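Local coordinates for putative esterase MT1895 (Mycobacterium tuberculosis, PDB 3S4K), which probably hydrolyses acyl-CoA thioesters, as a PaaI-type member of the HotDog-fold thioesterases, possibly 1,4-dihydroxy-2-naphthoyl-CoA, at residues A[64-69]-A[118-123]; A[27-30]-A[36-39]; A[69-74]-A[135-140]; A[39-42]-A[46-49]. One frame throughout, in Å; residues are numbered along the deposited sequence. Where two conformers were deposited one is given.

How the contacts relate
Contacts 1 and 3 press successive turns of helix 56-75 against neighbouring strands of the curved antiparallel sheet, and they share Met69. Contact 1 lies near the centre of the chain and is almost wholly apolar, with one carbonyl oxygen over the indole; contact 3, farther toward the helix end, is thinner and brings in a polar asparagine. Contact 2 is the hairpin of strands 28-33 and 36-43, partly exposed, where backbone hydrogen bonding joins CH-pi packing; Phe29 meets Met69, so it too leans on the helix. Contact 4 continues along strand 36-43 from the shared Ala39, into a small buried leucine pair beside the second subunit. The centres of contacts 3 and 4 are about 23 Å apart.

Contact 1 (A[64-69]-A[118-123]); sequences ESIASM and WLVTIT
Val120 sets CG1 anti to its backbone N (chi1 -177°), which leaves CG2 anti to the carbonyl carbon and directed at the helix, where it meets the Ala67 methyl with CG2 3.8 Å from CB. Two residues back on the strand, Trp118 has its CG beside the backbone N (chi1 -71°). The indole thereby swings along the helix, while the Trp118 CB comes 3.9 Å from the Ala67 CB. One small methyl is thus cradled between a valine branch and the root of a tryptophan. The Ala67 carbonyl O stands 4.1 Å above one face of the indole, displaced toward the rim of the ring, and Trp118 NE1 finds its hydrogen-bond partner in Gln116 OE1. Helix 56-75 is the long central helix of the HotDog fold, the 'sausage' wrapped by the antiparallel sheet, and here the segments 64-69 and 118-123 pass with their axes 8.3 Å apart at closest approach, at 140° between their N-to-C directions. A looser touch follows at Ile66, whose CD1 lies 4.3 Å from Val120 CG1; Ala106 of the neighbouring strand 100-108 packs on both of these side chains. On the side of the helix turned from the strand, Ser68 N and Ser68 OG approach the Glu64 carbonyl O from opposite faces of its plane, the hydroxyl at 2.6 Å from that oxygen. The Glu64 side chain packs on Phe93 of the second subunit.

Contact 2 (A[27-30]-A[36-39]); sequences LQFT and GARA
Phe29 and Ala39 face each other as a non-hydrogen-bonded antiparallel pair, their CA atoms 3.9 Å apart, in the hairpin formed by strands 28-33 and 36-43. The apolar part centres on the Ala39 methyl. It sits over the middle of the phenyl face, a CH-pi contact with CB 3.8 Å from the ring centroid and 11° off the normal, while the Ala37 methyl lies in the ring plane at its edge. Leu27, its CG anti to the backbone N (chi1 -170°), sends CD1 to within 3.6 Å of the Ala39 CB. Polar contacts gather on the Arg38 carbonyl O: Thr30 N donates to it over 2.8 Å with a bond angle of 162°, and Phe29 CA adds a CA-H...O contact. In the other direction across the pair, Ala39 CA makes a CA-H...O contact with Gln28 O at 3.2 Å. The Arg38 side chain leads away to a salt bridge with Glu31. The chemistry is therefore split: the Arg38 carbonyl takes the one firm hydrogen bond between the segments, from Thr30 N, and the phenyl is held between strand and helix, with the alanine methyl over the centre of one face and Met69 CG of helix 56-75 at the other, toward the rim near CZ.

Contact 3 (A[69-74]-A[135-140]); sequences MAAFAW and VRLQNL
A sparse, mostly apolar helix-on-sheet contact joins the later turns of helix 56-75 to the end of strand 129-140, two parts of the HotDog core that lie 61 residues apart in sequence. The closest CA atoms across the contact are those of Ala71 and Leu137, 7.7 Å apart. The Ala71 methyl points at the strand and is met by both branches of the leucine, with CB 4.0 Å from CD1 and 4.2 Å from CD2, so that it faces the fork of the isobutyl group. In Leu137, chi1 (-61°) puts CG anti to the carbonyl carbon, and an unusual chi2 of 101° turns both methyls to the alanine. One turn on, Trp74 turns the edge of its six-membered ring to Asn139: CZ3 lies 4.4 Å from ND2, with the amide nitrogen near the plane of the indole. Both ends of the amide are engaged by other residues: OD1 accepts from Gln116 NE2 and ND2 donates to Arg113 O. Gln116 NE2 also bonds to the Ala71 carbonyl O, so this one side chain links helix and strand from the adjacent strand 115-123. A sulfate, probably from the crystallisation liquor, lies about 6 Å from the Trp74 side chain. Direct attraction between the two segments is thus confined to dispersion at Ala71 and a distant edge contact at Trp74, and the polar link is supplied indirectly, through Gln116.

Contact 4 (A[39-42]-A[46-49]); sequences AQLD and KLLQ
Leu47 reaches back from the short 3-10 turn at 46-47 toward the strand the chain has just left, meeting Leu41 and the backbone of Asp42. Its CB leaves the main chain in the direction of the strand, and CG lies anti to the carbonyl carbon (chi1 -61°). From there the side chain extends (chi2 -177°), carrying CD1 farthest from the backbone, and this methyl makes the contact. It lies 3.8 Å from Leu41 CD1 and 3.6 Å from the Asp42 carbonyl O, both partners on the same side of the methyl. The two leucines cross at an angle rather than lie side by side. Strand 36-43 belongs to the antiparallel sheet of the HotDog fold, and the loop after it leads to the central helix 56-75; Val58 near the start of that helix packs on both Leu41 and Leu47. Leu41 also touches Met62 of the same helix. A backbone hydrogen bond to His55 helps hold Leu47, and Phe21 of the second subunit packs on its side chain.

Contact 1 (A[64-69]-A[118-123])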
loop_
_atom_site.group_PDB
_atom_site.type_symbol
_atom_site.label_atom_id
_atom_site.label_comp_id
_atom_site.label_asym_id
_atom_site.label_seq_id
_atom_site.Cartn_x
_atom_site.Cartn_y
_atom_site.Cartn_z
ATOM N N GLU A 64 1.554 3.076 5.888
ATOM C CA GLU A 64 1.592 4.479 5.451
ATOM C C GLU A 64 0.992 5.427 6.495
ATOM O O GLU A 64 1.591 6.464 6.837
ATOM C CB GLU A 64 0.868 4.606 4.103
ATOM C CG GLU A 64 0.911 6.007 3.481
ATOM C CD GLU A 64 2.250 6.371 2.880
ATOM O OE1 GLU A 64 3.142 5.497 2.792
ATOM O OE2 GLU A 64 2.403 7.560 2.486
ATOM N N SER A 65 -0.177 5.056 7.023
ATOM C CA SER A 65 -0.883 5.859 8.016
ATOM C C SER A 65 -0.096 6.017 9.310
ATOM O O SER A 65 0.062 7.116 9.837
ATOM C CB SER A 65 -2.243 5.235 8.349
ATOM O OG SER A 65 -3.193 5.524 7.345
ATOM N N ILE A 66 0.376 4.911 9.845
ATOM C CA ILE A 66 1.032 4.949 11.170
ATOM C C ILE A 66 2.319 5.767 11.081
ATOM O O ILE A 66 2.592 6.627 11.921
ATOM C CB ILE A 66 1.263 3.516 11.737
ATOM C CG1 ILE A 66 -0.075 2.785 11.876
ATOM C CG2 ILE A 66 1.936 3.597 13.151
ATOM C CD1 ILE A 66 0.014 1.285 12.256
ATOM N N ALA A 67 3.110 5.522 10.039
ATOM C CA ALA A 67 4.331 6.284 9.776
ATOM C C ALA A 67 4.077 7.780 9.568
ATOM O O ALA A 67 4.792 8.630 10.123
ATOM C CB ALA A 67 5.054 5.702 8.553
ATOM N N SER A 68 3.093 8.119 8.734
ATOM C CA SER A 68 2.827 9.526 8.454
ATOM C C SER A 68 2.373 10.268 9.698
ATOM O O SER A 68 2.764 11.413 9.890
ATOM C CB SER A 68 1.797 9.708 7.331
ATOM O OG SER A 68 2.144 8.941 6.199
ATOM N N MET A 69 1.578 9.625 10.571
ATOM C CA MET A 69 1.098 10.315 11.768
ATOM C C MET A 69 2.249 10.512 12.770
ATOM O O MET A 69 2.383 11.590 13.366
ATOM C CB MET A 69 -0.085 9.576 12.409
ATOM C CG MET A 69 -1.332 9.549 11.523
ATOM S SD MET A 69 -2.010 11.186 11.135
ATOM C CE MET A 69 -2.118 11.792 12.770
ATOM N N TRP A 118 10.661 6.132 8.585
ATOM C CA TRP A 118 10.029 5.392 9.680
ATOM C C TRP A 118 9.852 3.914 9.318
ATOM O O TRP A 118 9.544 3.594 8.171
ATOM C CB TRP A 118 8.645 5.961 10.022
ATOM C CG TRP A 118 8.735 7.306 10.705
ATOM C CD1 TRP A 118 8.883 8.510 10.118
ATOM C CD2 TRP A 118 8.690 7.552 12.114
ATOM N NE1 TRP A 118 8.921 9.511 11.059
ATOM C CE2 TRP A 118 8.829 8.946 12.302
ATOM C CE3 TRP A 118 8.561 6.729 13.235
ATOM C CZ2 TRP A 118 8.812 9.537 13.572
ATOM C CZ3 TRP A 118 8.582 7.314 14.486
ATOM C CH2 TRP A 118 8.694 8.706 14.645
ATOM N N LEU A 119 10.069 3.028 10.297
ATOM C CA LEU A 119 9.814 1.586 10.176
ATOM C C LEU A 119 8.501 1.250 10.889
ATOM O O LEU A 119 8.285 1.652 12.040
ATOM C CB LEU A 119 10.935 0.791 10.848
ATOM C CG LEU A 119 10.656 -0.686 11.077
ATOM C CD1 LEU A 119 10.567 -1.386 9.737
ATOM C CD2 LEU A 119 11.778 -1.307 11.922
ATOM N N VAL A 120 7.639 0.498 10.213
ATOM C CA VAL A 120 6.391 0.035 10.802
ATOM C C VAL A 120 6.335 -1.476 10.676
ATOM O O VAL A 120 6.529 -2.023 9.579
ATOM C CB VAL A 120 5.175 0.648 10.099
ATOM C CG1 VAL A 120 3.871 0.198 10.785
ATOM C CG2 VAL A 120 5.303 2.181 10.035
ATOM N N THR A 121 6.065 -2.139 11.800
ATOM C CA THR A 121 5.991 -3.604 11.868
ATOM C C THR A 121 4.569 -3.972 12.272
ATOM O O THR A 121 4.055 -3.488 13.293
ATOM C CB THR A 121 7.012 -4.202 12.873
ATOM O OG1 THR A 121 8.317 -3.684 12.584
ATOM C CG2 THR A 121 7.025 -5.764 12.838
ATOM N N ILE A 122 3.960 -4.864 11.498
ATOM C CA ILE A 122 2.595 -5.324 11.750
ATOM C C ILE A 122 2.614 -6.759 12.248
ATOM O O ILE A 122 3.189 -7.632 11.597
ATOM C CB ILE A 122 1.736 -5.280 10.478
ATOM C CG1 ILE A 122 1.912 -3.935 9.766
ATOM C CG2 ILE A 122 0.294 -5.515 10.827
ATOM C CD1 ILE A 122 0.730 -3.560 8.886
ATOM N N THR A 123 2.017 -6.992 13.418
ATOM C CA THR A 123 1.914 -8.317 14.021
ATOM C C THR A 123 0.459 -8.790 14.168
ATOM O O THR A 123 -0.479 -7.983 14.221
ATOM C CB THR A 123 2.596 -8.357 15.416
ATOM O OG1 THR A 123 2.160 -7.238 16.208
ATOM C CG2 THR A 123 4.128 -8.347 15.264
#

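Contact 2 (A[27-30]-A[36-39])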
loop_
_atom_site.group_PDB
_atom_site.type_symbol
_atom_site.label_atom_id
_atom_site.label_comp_id
_atom_site.label_asym_id
_atom_site.label_seq_id
_atom_site.Cartn_x
_atom_site.Cartn_y
_atom_site.Cartn_z
ATOM N N LEU A 27 -8.976 1.390 10.986
ATOM C CA LEU A 27 -7.715 1.625 11.686
ATOM C C LEU A 27 -7.955 2.569 12.857
ATOM O O LEU A 27 -8.460 3.684 12.665
ATOM C CB LEU A 27 -6.661 2.220 10.730
ATOM C CG LEU A 27 -5.226 2.300 11.264
ATOM C CD1 LEU A 27 -4.655 0.934 11.628
ATOM C CD2 LEU A 27 -4.307 3.026 10.265
ATOM N N GLN A 28 -7.558 2.146 14.053
ATOM C CA GLN A 28 -7.740 2.923 15.288
ATOM C C GLN A 28 -6.389 3.095 15.981
ATOM O O GLN A 28 -5.722 2.103 16.258
ATOM C CB GLN A 28 -8.720 2.198 16.211
ATOM C CG GLN A 28 -10.147 2.246 15.700
ATOM C CD GLN A 28 -11.141 1.564 16.625
ATOM O OE1 GLN A 28 -10.770 0.938 17.625
ATOM N NE2 GLN A 28 -12.418 1.690 16.298
ATOM N N PHE A 29 -5.975 4.341 16.226
ATOM C CA PHE A 29 -4.661 4.589 16.868
ATOM C C PHE A 29 -4.787 4.466 18.364
ATOM O O PHE A 29 -5.803 4.897 18.955
ATOM C CB PHE A 29 -4.102 5.977 16.565
ATOM C CG PHE A 29 -3.470 6.090 15.237
ATOM C CD1 PHE A 29 -4.254 6.085 14.098
ATOM C CD2 PHE A 29 -2.086 6.187 15.110
ATOM C CE1 PHE A 29 -3.673 6.183 12.854
ATOM C CE2 PHE A 29 -1.509 6.285 13.891
ATOM C CZ PHE A 29 -2.307 6.279 12.738
ATOM N N THR A 30 -3.758 3.865 18.958
ATOM C CA THR A 30 -3.652 3.715 20.413
ATOM C C THR A 30 -2.566 4.587 21.040
ATOM O O THR A 30 -2.648 4.925 22.229
ATOM C CB THR A 30 -3.391 2.254 20.808
ATOM O OG1 THR A 30 -2.223 1.735 20.138
ATOM C CG2 THR A 30 -4.585 1.416 20.481
ATOM N N GLY A 36 6.999 7.901 17.995
ATOM C CA GLY A 36 6.284 6.866 17.284
ATOM C C GLY A 36 4.777 6.886 17.417
ATOM O O GLY A 36 4.201 7.777 18.019
ATOM N N ALA A 37 4.168 5.878 16.799
ATOM C CA ALA A 37 2.744 5.656 16.826
ATOM C C ALA A 37 2.410 4.179 16.725
ATOM O O ALA A 37 3.218 3.353 16.238
ATOM C CB ALA A 37 2.042 6.434 15.705
ATOM N N ARG A 38 1.232 3.852 17.219
ATOM C CA ARG A 38 0.704 2.494 17.180
ATOM C C ARG A 38 -0.784 2.530 16.827
ATOM O O ARG A 38 -1.533 3.379 17.317
ATOM C CB ARG A 38 0.936 1.753 18.506
ATOM C CG ARG A 38 2.439 1.663 18.925
ATOM C CD ARG A 38 2.638 0.899 20.213
ATOM N NE ARG A 38 3.951 1.262 20.755
ATOM C CZ ARG A 38 4.966 0.436 21.020
ATOM N NH1 ARG A 38 4.864 -0.890 20.894
ATOM N NH2 ARG A 38 6.111 0.967 21.460
ATOM N N ALA A 39 -1.201 1.600 15.971
ATOM C CA ALA A 39 -2.606 1.492 15.601
ATOM C C ALA A 39 -2.934 0.078 15.219
ATOM O O ALA A 39 -2.045 -0.757 15.027
ATOM C CB ALA A 39 -2.948 2.455 14.438
#

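Contact 3 (A[69-74]-A[135-140])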
loop_
_atom_site.group_PDB
_atom_site.type_symbol
_atom_site.label_atom_id
_atom_site.label_comp_id
_atom_site.label_asym_id
_atom_site.label_seq_id
_atom_site.Cartn_x
_atom_site.Cartn_y
_atom_site.Cartn_z
ATOM N N MET A 69 1.578 9.625 10.571
ATOM C CA MET A 69 1.098 10.315 11.768
ATOM C C MET A 69 2.249 10.512 12.770
ATOM O O MET A 69 2.383 11.590 13.366
ATOM C CB MET A 69 -0.085 9.576 12.409
ATOM C CG MET A 69 -1.332 9.549 11.523
ATOM S SD MET A 69 -2.010 11.186 11.135
ATOM C CE MET A 69 -2.118 11.792 12.770
ATOM N N ALA A 70 3.107 9.500 12.911
ATOM C CA ALA A 70 4.311 9.626 13.744
ATOM C C ALA A 70 5.172 10.792 13.220
ATOM O O ALA A 70 5.687 11.629 13.991
ATOM C CB ALA A 70 5.118 8.312 13.751
ATOM N N ALA A 71 5.323 10.842 11.902
ATOM C CA ALA A 71 6.175 11.853 11.266
ATOM C C ALA A 71 5.635 13.256 11.495
ATOM O O ALA A 71 6.380 14.181 11.801
ATOM C CB ALA A 71 6.343 11.549 9.779
ATOM N N PHE A 72 4.323 13.407 11.379
ATOM C CA PHE A 72 3.704 14.693 11.628
ATOM C C PHE A 72 3.865 15.095 13.095
ATOM O O PHE A 72 4.171 16.240 13.402
ATOM C CB PHE A 72 2.244 14.630 11.264
ATOM C CG PHE A 72 1.548 15.932 11.404
ATOM C CD1 PHE A 72 1.478 16.813 10.332
ATOM C CD2 PHE A 72 0.943 16.284 12.608
ATOM C CE1 PHE A 72 0.809 18.037 10.452
ATOM C CE2 PHE A 72 0.278 17.505 12.737
ATOM C CZ PHE A 72 0.220 18.387 11.663
ATOM N N ALA A 73 3.676 14.140 13.999
ATOM C CA ALA A 73 3.850 14.413 15.413
ATOM C C ALA A 73 5.266 14.859 15.742
ATOM O O ALA A 73 5.444 15.795 16.504
ATOM C CB ALA A 73 3.456 13.191 16.274
ATOM N N TRP A 74 6.271 14.198 15.188
ATOM C CA TRP A 74 7.643 14.597 15.459
ATOM C C TRP A 74 7.917 15.994 14.883
ATOM O O TRP A 74 8.490 16.847 15.565
ATOM C CB TRP A 74 8.641 13.585 14.904
ATOM C CG TRP A 74 10.043 13.982 15.160
ATOM C CD1 TRP A 74 10.746 13.795 16.312
ATOM C CD2 TRP A 74 10.909 14.686 14.264
ATOM N NE1 TRP A 74 12.030 14.306 16.174
ATOM C CE2 TRP A 74 12.146 14.856 14.923
ATOM C CE3 TRP A 74 10.771 15.156 12.947
ATOM C CZ2 TRP A 74 13.218 15.511 14.329
ATOM C CZ3 TRP A 74 11.866 15.798 12.350
ATOM C CH2 TRP A 74 13.062 15.967 13.042
ATOM N N VAL A 135 8.685 3.836 5.402
ATOM C CA VAL A 135 8.096 4.960 4.720
ATOM C C VAL A 135 9.030 6.157 4.776
ATOM O O VAL A 135 9.462 6.555 5.862
ATOM C CB VAL A 135 6.735 5.306 5.352
ATOM C CG1 VAL A 135 6.065 6.470 4.610
ATOM C CG2 VAL A 135 5.839 4.072 5.377
ATOM N N ARG A 136 9.311 6.725 3.602
ATOM C CA ARG A 136 10.140 7.919 3.470
ATOM C C ARG A 136 9.209 9.092 3.224
ATOM O O ARG A 136 8.339 9.019 2.342
ATOM C CB ARG A 136 11.134 7.754 2.337
ATOM C CG ARG A 136 12.012 8.990 2.077
ATOM C CD ARG A 136 13.006 8.725 0.990
ATOM N NE ARG A 136 14.083 7.864 1.464
ATOM C CZ ARG A 136 15.123 8.261 2.196
ATOM N NH1 ARG A 136 15.260 9.525 2.592
ATOM N NH2 ARG A 136 16.017 7.357 2.591
ATOM N N LEU A 137 9.382 10.153 4.015
ATOM C CA LEU A 137 8.546 11.341 3.928
ATOM C C LEU A 137 9.398 12.583 3.721
ATOM O O LEU A 137 10.512 12.663 4.212
ATOM C CB LEU A 137 7.704 11.502 5.197
ATOM C CG LEU A 137 6.731 10.352 5.481
ATOM C CD1 LEU A 137 7.332 9.430 6.546
ATOM C CD2 LEU A 137 5.288 10.851 5.818
ATOM N N GLN A 138 8.827 13.556 3.017
ATOM C CA GLN A 138 9.352 14.900 2.959
ATOM C C GLN A 138 8.698 15.775 4.014
ATOM O O GLN A 138 7.473 15.752 4.172
ATOM C CB GLN A 138 9.033 15.518 1.584
ATOM C CG GLN A 138 10.140 15.461 0.639
ATOM C CD GLN A 138 9.854 16.199 -0.673
ATOM O OE1 GLN A 138 9.032 17.135 -0.759
ATOM N NE2 GLN A 138 10.543 15.777 -1.693
ATOM N N ASN A 139 9.502 16.561 4.722
ATOM C CA ASN A 139 8.979 17.614 5.583
ATOM C C ASN A 139 8.711 18.854 4.732
ATOM O O ASN A 139 9.562 19.250 3.963
ATOM C CB ASN A 139 9.989 17.956 6.668
ATOM C CG ASN A 139 10.261 16.785 7.607
ATOM O OD1 ASN A 139 9.362 15.984 7.905
ATOM N ND2 ASN A 139 11.511 16.680 8.076
ATOM N N LEU A 140 7.543 19.464 4.900
ATOM C CA LEU A 140 7.143 20.648 4.150
ATOM C C LEU A 140 7.027 21.794 5.120
ATOM O O LEU A 140 6.460 21.630 6.192
ATOM C CB LEU A 140 5.785 20.414 3.510
ATOM C CG LEU A 140 5.706 19.252 2.528
ATOM C CD1 LEU A 140 4.233 18.987 2.147
ATOM C CD2 LEU A 140 6.570 19.525 1.297
#

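Contact 4 (A[39-42]-A[46-49])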
loop_
_atom_site.group_PDB
_atom_site.type_symbol
_atom_site.label_atom_id
_atom_site.label_comp_id
_atom_site.label_asym_id
_atom_site.label_seq_id
_atom_site.Cartn_x
_atom_site.Cartn_y
_atom_site.Cartn_z
ATOM N N ALA A 39 -1.201 1.600 15.971
ATOM C CA ALA A 39 -2.606 1.492 15.601
ATOM C C ALA A 39 -2.934 0.078 15.219
ATOM O O ALA A 39 -2.045 -0.757 15.027
ATOM C CB ALA A 39 -2.948 2.455 14.438
ATOM N N GLN A 40 -4.228 -0.196 15.118
ATOM C CA GLN A 40 -4.690 -1.559 14.980
ATOM C C GLN A 40 -5.976 -1.621 14.190
ATOM O O GLN A 40 -6.768 -0.675 14.214
ATOM C CB GLN A 40 -4.901 -2.150 16.352
ATOM C CG GLN A 40 -5.993 -1.463 17.163
ATOM C CD GLN A 40 -5.887 -1.800 18.643
ATOM O OE1 GLN A 40 -4.795 -1.842 19.194
ATOM N NE2 GLN A 40 -7.014 -2.034 19.276
ATOM N N LEU A 41 -6.195 -2.749 13.523
ATOM C CA LEU A 41 -7.472 -2.981 12.846
ATOM C C LEU A 41 -7.865 -4.444 12.925
ATOM O O LEU A 41 -7.033 -5.334 13.163
ATOM C CB LEU A 41 -7.469 -2.495 11.381
ATOM C CG LEU A 41 -6.586 -3.152 10.310
ATOM C CD1 LEU A 41 -7.101 -4.522 9.858
ATOM C CD2 LEU A 41 -6.431 -2.210 9.100
ATOM N N ASP A 42 -9.165 -4.673 12.763
ATOM C CA ASP A 42 -9.709 -6.018 12.732
ATOM C C ASP A 42 -9.737 -6.444 11.280
ATOM O O ASP A 42 -10.211 -5.701 10.428
ATOM C CB ASP A 42 -11.139 -6.027 13.309
ATOM C CG ASP A 42 -11.695 -7.429 13.558
ATOM O OD1 ASP A 42 -10.941 -8.399 13.771
ATOM O OD2 ASP A 42 -12.942 -7.551 13.573
ATOM N N LYS A 46 -14.151 -7.720 3.938
ATOM C CA LYS A 46 -13.923 -6.674 2.937
ATOM C C LYS A 46 -12.448 -6.350 2.722
ATOM O O LYS A 46 -12.086 -5.638 1.758
ATOM C CB LYS A 46 -14.651 -5.389 3.334
ATOM C CG LYS A 46 -14.016 -4.624 4.488
ATOM C CD LYS A 46 -14.717 -3.290 4.731
ATOM C CE LYS A 46 -14.230 -2.621 6.004
ATOM N NZ LYS A 46 -14.733 -3.329 7.216
ATOM N N LEU A 47 -11.602 -6.828 3.614
ATOM C CA LEU A 47 -10.160 -6.526 3.554
ATOM C C LEU A 47 -9.343 -7.641 2.896
ATOM O O LEU A 47 -8.106 -7.593 2.843
ATOM C CB LEU A 47 -9.630 -6.205 4.958
ATOM C CG LEU A 47 -10.275 -4.981 5.635
ATOM C CD1 LEU A 47 -9.625 -4.701 6.988
ATOM C CD2 LEU A 47 -10.242 -3.711 4.756
ATOM N N LEU A 48 -10.038 -8.648 2.400
ATOM C CA LEU A 48 -9.411 -9.833 1.871
ATOM C C LEU A 48 -9.276 -9.736 0.353
ATOM O O LEU A 48 -9.925 -8.924 -0.317
ATOM C CB LEU A 48 -10.241 -11.072 2.254
ATOM C CG LEU A 48 -10.471 -11.342 3.754
ATOM C CD1 LEU A 48 -11.247 -12.641 3.928
ATOM C CD2 LEU A 48 -9.158 -11.396 4.519
ATOM N N GLN A 49 -8.408 -10.566 -0.185
ATOM C CA GLN A 49 -8.268 -10.665 -1.621
ATOM C C GLN A 49 -8.886 -11.977 -2.081
ATOM O O GLN A 49 -9.645 -12.620 -1.328
ATOM C CB GLN A 49 -6.801 -10.453 -2.073
ATOM C CG GLN A 49 -5.744 -11.121 -1.248
ATOM C CD GLN A 49 -5.754 -12.621 -1.380
ATOM O OE1 GLN A 49 -6.674 -13.295 -0.914
ATOM N NE2 GLN A 49 -4.714 -13.162 -2.018
#